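Local coordinates for protein transcriptional regulator, TetR family (Cytophaga hutchinsonii, PDB 3EUP) that probably binds DNA as a dimeric TetR-family transcriptional regulator, its larger domain perhaps sensing a small ligand as in relatives, at residues P22-K27 / E53-V58. Residues are numbered along the deposited sequence; the frame is centred on the assembly and turned at random.
Sequences PVFNVK and ENKEAV
Lys-55 NZ is gripped by two backbone carbonyls, Leu-29 O and Thr-32 O, at the end of helix 10-31 and just beyond it, while the aliphatic part of the same side chain lies against Phe-24. With CG anti to the backbone N (chi1 -180°), the Lys-55 chain starts out beside the ring and then bends at chi3 and chi4 on its way to the carbonyls. Lys-55 CG sits 4.0 Å from both CZ and CE1 of Phe-24, so the methylene meets the CE1-CZ end of the ring. At the neighbouring CE2 corner, Val-58 CG1 approaches obliquely to 3.4 Å from Phe-24 CE2, a tight apolar contact, and the two side chains meet at roughly a right angle. Phe-24 CZ, between these neighbours, is also 4.0 Å from Lys-55 O. The nearest CA atoms, those of Phe-24 and Val-58, are 8.9 Å apart, and the Phe-24 side chain reaches across most of that distance; no hydrogen bond links the two segments. Leu-37 of helix 34-41 and Ala-59 and Ala-62 of helix 55-78 also pack against the aromatic side chain.

The start of helix 55-78 is fixed by Asn-54 as N-cap: its OD1 accepts from Ala-57 N at 2.9 Å, with an N-H...O angle of 158°. Val-58 N bonds back to Asn-54 O in the first turn of this helix, which carries both Lys-55 and Val-58. Phe-24 therefore packs the first long helix of the DNA-binding domain against the beginning of the helix that leads from it toward the C-terminal domain, which in TetR relatives binds the ligand; the contact is part of the hydrophobic core of a TetR-family helix-turn-helix domain.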
# COMPACT_ATOMS: atom_id res chain seq x y z
N PRO A 22 -9.95 -3.08 15.06
CA PRO A 22 -10.41 -3.56 13.74
C PRO A 22 -11.21 -2.51 12.97
O PRO A 22 -11.18 -2.48 11.74
CB PRO A 22 -11.34 -4.74 14.11
CG PRO A 22 -10.92 -5.13 15.46
CD PRO A 22 -10.48 -3.90 16.15
N VAL A 23 -11.91 -1.63 13.69
CA VAL A 23 -12.65 -0.57 13.03
C VAL A 23 -11.64 0.46 12.50
O VAL A 23 -11.77 0.92 11.35
CB VAL A 23 -13.64 0.18 13.97
CG1 VAL A 23 -14.45 1.15 13.18
CG2 VAL A 23 -14.58 -0.83 14.70
N PHE A 24 -10.66 0.87 13.30
CA PHE A 24 -9.71 1.85 12.74
C PHE A 24 -8.96 1.25 11.55
O PHE A 24 -8.71 1.95 10.57
CB PHE A 24 -8.70 2.36 13.76
CG PHE A 24 -9.26 3.36 14.71
CD1 PHE A 24 -9.59 4.65 14.28
CD2 PHE A 24 -9.53 3.00 16.01
CE1 PHE A 24 -10.13 5.60 15.17
CE2 PHE A 24 -10.09 3.92 16.92
CZ PHE A 24 -10.38 5.22 16.50
N ASN A 25 -8.60 -0.02 11.63
CA ASN A 25 -7.80 -0.65 10.58
C ASN A 25 -8.55 -0.72 9.25
O ASN A 25 -7.92 -0.68 8.20
CB ASN A 25 -7.31 -2.04 10.98
CG ASN A 25 -6.15 -2.51 10.14
OD1 ASN A 25 -5.24 -1.74 9.80
ND2 ASN A 25 -6.16 -3.78 9.80
N VAL A 26 -9.87 -0.74 9.31
CA VAL A 26 -10.75 -0.84 8.13
C VAL A 26 -11.23 0.52 7.63
O VAL A 26 -11.11 0.84 6.45
CB VAL A 26 -11.97 -1.74 8.45
CG1 VAL A 26 -13.12 -1.58 7.39
CG2 VAL A 26 -11.51 -3.16 8.52
N LYS A 27 -11.72 1.35 8.55
CA LYS A 27 -12.35 2.63 8.20
C LYS A 27 -11.39 3.82 8.25
O LYS A 27 -11.70 4.89 7.71
CB LYS A 27 -13.52 2.89 9.13
CG LYS A 27 -14.61 1.85 9.05
CD LYS A 27 -15.88 2.37 9.77
CE LYS A 27 -17.14 1.66 9.30
NZ LYS A 27 -18.35 2.23 9.97
N GLU A 53 -7.81 10.78 25.61
CA GLU A 53 -8.04 12.20 25.39
C GLU A 53 -9.06 12.45 24.30
O GLU A 53 -10.03 13.18 24.50
CB GLU A 53 -6.72 12.90 25.06
CG GLU A 53 -6.82 14.43 24.84
CD GLU A 53 -7.34 15.22 26.06
OE1 GLU A 53 -7.14 14.78 27.22
OE2 GLU A 53 -7.94 16.31 25.84
N ASN A 54 -8.83 11.85 23.14
CA ASN A 54 -9.69 12.08 21.99
C ASN A 54 -9.57 10.90 21.04
O ASN A 54 -8.83 9.94 21.32
CB ASN A 54 -9.25 13.35 21.27
CG ASN A 54 -7.75 13.38 21.02
OD1 ASN A 54 -7.17 12.44 20.52
ND2 ASN A 54 -7.11 14.49 21.39
N LYS A 55 -10.31 10.98 19.94
CA LYS A 55 -10.35 9.89 18.97
C LYS A 55 -8.96 9.57 18.43
O LYS A 55 -8.63 8.41 18.17
CB LYS A 55 -11.28 10.23 17.81
CG LYS A 55 -11.36 9.11 16.77
CD LYS A 55 -12.52 9.25 15.84
CE LYS A 55 -12.38 10.46 14.97
NZ LYS A 55 -12.92 10.23 13.61
N GLU A 56 -8.15 10.63 18.26
CA GLU A 56 -6.81 10.48 17.73
C GLU A 56 -5.93 9.65 18.65
O GLU A 56 -5.16 8.84 18.17
CB GLU A 56 -6.15 11.84 17.42
CG GLU A 56 -4.63 11.83 17.49
CD GLU A 56 -3.96 13.09 16.94
OE1 GLU A 56 -4.68 13.98 16.39
OE2 GLU A 56 -2.69 13.15 17.02
N ALA A 57 -6.02 9.87 19.96
CA ALA A 57 -5.31 9.06 20.94
C ALA A 57 -5.76 7.58 20.84
O ALA A 57 -4.93 6.68 20.95
CB ALA A 57 -5.54 9.57 22.38
N VAL A 58 -7.04 7.34 20.58
CA VAL A 58 -7.53 5.97 20.37
C VAL A 58 -6.93 5.36 19.09
O VAL A 58 -6.50 4.22 19.10
CB VAL A 58 -9.07 5.87 20.31
CG1 VAL A 58 -9.48 4.40 20.27
CG2 VAL A 58 -9.73 6.66 21.47